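PKS (Streptomyces albus, PDB 4OQJ) probably catalyses the decarboxylative condensation that lengthens an acyl chain, as a ketosynthase of an "AT-less" type I polyketide synthase associated with oxazolomycin. Local coordinates at residues T285-D290 with T441-I446; Y325-G330 with A431-F436. All coordinates share one frame; numbering follows the deposited sequence.

Contact 1 of 2, residues T285-D290 with T441-I446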
# COMPACT_ATOMS: atom_id res chain seq x y z
N THR A 285 1.43 5.49 -14.47
CA THR A 285 0.42 4.65 -13.83
C THR A 285 -0.59 5.55 -13.15
O THR A 285 -0.27 6.67 -12.78
CB THR A 285 1.02 3.71 -12.77
OG1 THR A 285 1.51 4.48 -11.66
CG2 THR A 285 2.17 2.87 -13.35
N ALA A 286 -1.81 5.05 -12.96
CA ALA A 286 -2.82 5.78 -12.23
C ALA A 286 -3.71 4.81 -11.49
O ALA A 286 -3.93 3.68 -11.94
CB ALA A 286 -3.63 6.66 -13.17
N VAL A 287 -4.19 5.25 -10.32
CA VAL A 287 -5.12 4.49 -9.51
C VAL A 287 -6.19 5.44 -9.01
O VAL A 287 -5.88 6.55 -8.59
CB VAL A 287 -4.42 3.81 -8.31
CG1 VAL A 287 -5.44 3.10 -7.40
CG2 VAL A 287 -3.36 2.86 -8.79
N ASN A 288 -7.45 5.01 -9.06
CA ASN A 288 -8.53 5.77 -8.47
C ASN A 288 -9.56 4.80 -7.87
O ASN A 288 -9.35 3.58 -7.85
CB ASN A 288 -9.15 6.72 -9.50
CG ASN A 288 -9.97 6.01 -10.57
OD1 ASN A 288 -10.25 4.83 -10.46
ND2 ASN A 288 -10.38 6.75 -11.61
N ASN A 289 -10.64 5.35 -7.35
CA ASN A 289 -11.77 4.52 -6.94
C ASN A 289 -13.05 5.12 -7.49
O ASN A 289 -13.16 6.35 -7.62
CB ASN A 289 -11.85 4.38 -5.41
CG ASN A 289 -12.89 3.37 -4.97
OD1 ASN A 289 -14.10 3.67 -4.92
ND2 ASN A 289 -12.44 2.16 -4.65
N ASP A 290 -14.01 4.25 -7.80
CA ASP A 290 -15.32 4.69 -8.31
C ASP A 290 -16.07 5.61 -7.35
O ASP A 290 -16.88 6.44 -7.78
CB ASP A 290 -16.20 3.48 -8.61
CG ASP A 290 -15.67 2.64 -9.74
OD1 ASP A 290 -14.92 3.18 -10.58
OD2 ASP A 290 -16.00 1.43 -9.78
N THR A 441 -11.64 -0.05 -6.93
CA THR A 441 -10.33 0.57 -7.12
C THR A 441 -9.80 0.14 -8.49
O THR A 441 -9.66 -1.05 -8.77
CB THR A 441 -9.35 0.23 -6.00
OG1 THR A 441 -9.71 0.99 -4.85
CG2 THR A 441 -7.90 0.58 -6.39
N ASN A 442 -9.56 1.15 -9.34
CA ASN A 442 -9.15 0.97 -10.72
C ASN A 442 -7.71 1.34 -10.92
O ASN A 442 -7.23 2.27 -10.30
CB ASN A 442 -10.00 1.83 -11.63
CG ASN A 442 -11.48 1.64 -11.40
OD1 ASN A 442 -11.97 0.53 -11.42
ND2 ASN A 442 -12.21 2.75 -11.18
N ALA A 443 -7.03 0.64 -11.82
CA ALA A 443 -5.65 0.93 -12.16
C ALA A 443 -5.43 0.81 -13.66
O ALA A 443 -6.07 -0.02 -14.32
CB ALA A 443 -4.73 0.01 -11.42
N HIS A 444 -4.55 1.65 -14.19
CA HIS A 444 -4.14 1.57 -15.59
C HIS A 444 -2.67 1.95 -15.67
O HIS A 444 -2.23 2.91 -15.03
CB HIS A 444 -5.00 2.48 -16.47
CG HIS A 444 -4.81 2.28 -17.95
ND1 HIS A 444 -5.46 1.29 -18.67
CD2 HIS A 444 -4.06 2.97 -18.85
CE1 HIS A 444 -5.12 1.39 -19.94
NE2 HIS A 444 -4.28 2.41 -20.08
N VAL A 445 -1.91 1.18 -16.44
CA VAL A 445 -0.47 1.34 -16.57
C VAL A 445 -0.11 1.51 -18.06
O VAL A 445 -0.63 0.78 -18.93
CB VAL A 445 0.24 0.12 -15.98
CG1 VAL A 445 1.75 0.14 -16.24
CG2 VAL A 445 -0.05 0.04 -14.50
N ILE A 446 0.76 2.47 -18.35
CA ILE A 446 1.22 2.71 -19.71
C ILE A 446 2.61 2.12 -19.84
O ILE A 446 3.51 2.44 -19.06
CB ILE A 446 1.28 4.21 -20.06
CG1 ILE A 446 -0.09 4.88 -19.85
CG2 ILE A 446 1.80 4.40 -21.50
CD1 ILE A 446 -1.22 4.30 -20.66
O HOH W 1 -14.55 -0.05 -11.40
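Antiparallel pairing of strands 280-289 and 441-448 makes this contact, with A286 facing H444 and N288 facing N442 within the large mixed sheet of the ketosynthase fold. Both are hydrogen-bonded pairs, each closed by two backbone bonds, while T285, V287 and N289 occupy the non-hydrogen-bonded positions. Toward the loop, asparagine suits position 442 because its ND2 has two hydrogens to give. One goes to N288 OD1 at 2.9 Å, the other to D290 OD1 at 2.8 Å, which it meets from above the carboxylate plane. With N288 CG between its backbone N and carbonyl carbon (chi1 72°), OD1 can take N442 ND2 while its own ND2 donates to G304 O. A water donates both to D290 OD2, which also forms a salt bridge with K294, and to N442 OD1. On the other face N289 ND2 bonds T441 OG1 at 3.0 Å and G439 O, N289 OD1 accepts from G291 N, and T441 OG1 bonds S186 O of the second subunit. Beside them V287 CG1 lies 3.7 Å from T441 CG2, and V287 CG2 4.1 Å from A443 CB. The V287, T441 and A443 face packs against helix 195-209, whereas A286, N288 and H444 meet helix 302-316.

Contact 2 of 2, residues Y325-G330 with A431-F436; sequences YVEAHG and AGVSSF. With GOL (glycerol), chain D.
G432 O takes the N-H of E327 at 2.7 Å in a nearly straight bond (169°), and V326 CA adds a weaker C-H contact to the same oxygen. Backbone bonds from G432 N to Y325 O and from S434 N to E327 O continue this parallel ladder. G432 has no side chain on the face where V326 stands, so the valine meets only backbone of its partner here. On the opposite face Y325 CD2 touches A431 CB, which lies at the ring edge, and E327 CG packs 4.1 Å from V433 CG1. The glutamate chain then bends (chi2 67°), bringing OE1 to accept the hydroxyl hydrogen of Y325 OH at 2.7 Å; K383 makes a salt bridge to the same oxygen and also bonds Y325 OH, and V365 N bonds OE2, so the buried carboxylate is well satisfied.

Past the strand, H329 CG is anti to its backbone N (chi1 -178°), which carries the imidazole over the end of strand 430-436. F436 N lies over one face of the ring, while H329 CB rests 3.6 Å from F436 CD2. Two ring nitrogens suit this place, since each has a polar partner. A water links ND1, at 2.9 Å, to S435 OG. NE2 shares a hydrogen bond of 2.7 Å with O1 of a glycerol, probably from the crystallisation liquor, whose O3 donates to F436 O at 3.0 Å. The glycerol also bonds H371, and H329 touches C193. A histidine just after a short core strand, grouped with a cysteine and a second histidine, is consistent with the Cys-His-His active site of thiolase-fold ketosynthases.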
# COMPACT_ATOMS: atom_id res chain seq x y z
N TYR A 325 -1.94 -0.92 -28.57
CA TYR A 325 -2.51 -2.12 -27.95
C TYR A 325 -3.05 -1.78 -26.54
O TYR A 325 -2.40 -1.08 -25.77
CB TYR A 325 -1.48 -3.27 -27.84
CG TYR A 325 -2.11 -4.47 -27.17
CD1 TYR A 325 -3.03 -5.25 -27.86
CD2 TYR A 325 -1.83 -4.78 -25.85
CE1 TYR A 325 -3.66 -6.30 -27.25
CE2 TYR A 325 -2.45 -5.86 -25.24
CZ TYR A 325 -3.37 -6.61 -25.94
OH TYR A 325 -4.02 -7.67 -25.35
N VAL A 326 -4.24 -2.27 -26.21
CA VAL A 326 -4.71 -2.22 -24.83
C VAL A 326 -5.02 -3.62 -24.32
O VAL A 326 -5.75 -4.38 -24.96
CB VAL A 326 -5.98 -1.34 -24.66
CG1 VAL A 326 -6.60 -1.52 -23.27
CG2 VAL A 326 -5.66 0.13 -24.90
N GLU A 327 -4.45 -3.94 -23.17
CA GLU A 327 -4.77 -5.16 -22.46
C GLU A 327 -5.90 -4.81 -21.50
O GLU A 327 -5.69 -4.17 -20.47
CB GLU A 327 -3.54 -5.71 -21.73
CG GLU A 327 -3.80 -6.89 -20.75
CD GLU A 327 -4.25 -8.19 -21.44
OE1 GLU A 327 -4.13 -8.31 -22.68
OE2 GLU A 327 -4.72 -9.10 -20.73
N ALA A 328 -7.10 -5.23 -21.88
CA ALA A 328 -8.31 -4.99 -21.13
C ALA A 328 -8.37 -5.82 -19.86
O ALA A 328 -7.74 -6.86 -19.75
CB ALA A 328 -9.50 -5.31 -21.99
N HIS A 329 -9.14 -5.33 -18.89
CA HIS A 329 -9.48 -6.14 -17.73
C HIS A 329 -10.18 -7.40 -18.24
O HIS A 329 -9.85 -8.53 -17.85
CB HIS A 329 -10.36 -5.32 -16.79
CG HIS A 329 -10.72 -6.05 -15.54
ND1 HIS A 329 -9.79 -6.55 -14.67
CD2 HIS A 329 -11.94 -6.35 -15.02
CE1 HIS A 329 -10.40 -7.14 -13.65
NE2 HIS A 329 -11.71 -7.03 -13.84
N GLY A 330 -11.16 -7.20 -19.12
CA GLY A 330 -11.57 -8.23 -20.07
C GLY A 330 -12.14 -9.52 -19.50
O GLY A 330 -11.66 -10.61 -19.83
N ALA A 431 1.54 0.54 -25.10
CA ALA A 431 0.35 -0.18 -24.71
C ALA A 431 -0.23 0.35 -23.41
O ALA A 431 0.47 0.98 -22.60
CB ALA A 431 0.67 -1.67 -24.55
N GLY A 432 -1.52 0.08 -23.22
CA GLY A 432 -2.16 0.26 -21.93
C GLY A 432 -2.54 -1.07 -21.31
O GLY A 432 -2.87 -2.03 -22.02
N VAL A 433 -2.50 -1.13 -19.99
CA VAL A 433 -2.91 -2.30 -19.25
C VAL A 433 -3.88 -1.89 -18.15
O VAL A 433 -3.52 -1.09 -17.27
CB VAL A 433 -1.71 -3.01 -18.61
CG1 VAL A 433 -2.15 -4.31 -17.97
CG2 VAL A 433 -0.63 -3.24 -19.64
N SER A 434 -5.09 -2.44 -18.18
CA SER A 434 -6.13 -2.12 -17.19
C SER A 434 -6.37 -3.24 -16.20
O SER A 434 -6.29 -4.42 -16.54
CB SER A 434 -7.44 -1.81 -17.90
OG SER A 434 -7.32 -0.63 -18.67
N SER A 435 -6.74 -2.86 -14.99
CA SER A 435 -7.22 -3.82 -14.00
C SER A 435 -8.21 -3.13 -13.06
O SER A 435 -7.86 -2.14 -12.42
CB SER A 435 -6.05 -4.42 -13.24
OG SER A 435 -6.46 -5.52 -12.47
N PHE A 436 -9.44 -3.65 -12.98
CA PHE A 436 -10.50 -3.05 -12.18
C PHE A 436 -11.01 -4.02 -11.11
O PHE A 436 -11.46 -5.11 -11.42
CB PHE A 436 -11.67 -2.62 -13.07
CG PHE A 436 -11.25 -1.85 -14.27
CD1 PHE A 436 -10.37 -0.79 -14.16
CD2 PHE A 436 -11.71 -2.20 -15.53
CE1 PHE A 436 -9.98 -0.07 -15.28
CE2 PHE A 436 -11.32 -1.48 -16.66
CZ PHE A 436 -10.46 -0.43 -16.53
C1 GOL D . -13.87 -8.96 -11.43
O1 GOL D . -12.62 -8.42 -11.75
C2 GOL D . -14.96 -8.00 -11.90
O2 GOL D . -16.23 -8.58 -11.71
C3 GOL D . -14.88 -6.68 -11.15
O3 GOL D . -14.37 -5.68 -12.01
O HOH W 2 -7.01 -7.42 -14.38

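Contacts 1 and 2 are both buried and belong to one sheet, where strands 441-448 and 430-436, consecutive in the chain, run antiparallel as neighbours. V433 N and V445 O lie 2.9 Å apart there in a probable backbone hydrogen bond, and H444 ND1 of contact 1 probably bonds S434 OG of contact 2 at 2.7 Å. The sheet thus passes from antiparallel pairing in contact 1 to parallel pairing in contact 2. Their chemistry differs with place: contact 1 ends in an asparagine and aspartate network, and its N289 and T441 side meets the second subunit, whereas contact 2 touches no other protein chain and ends in a histidine at a pocket holding glycerol.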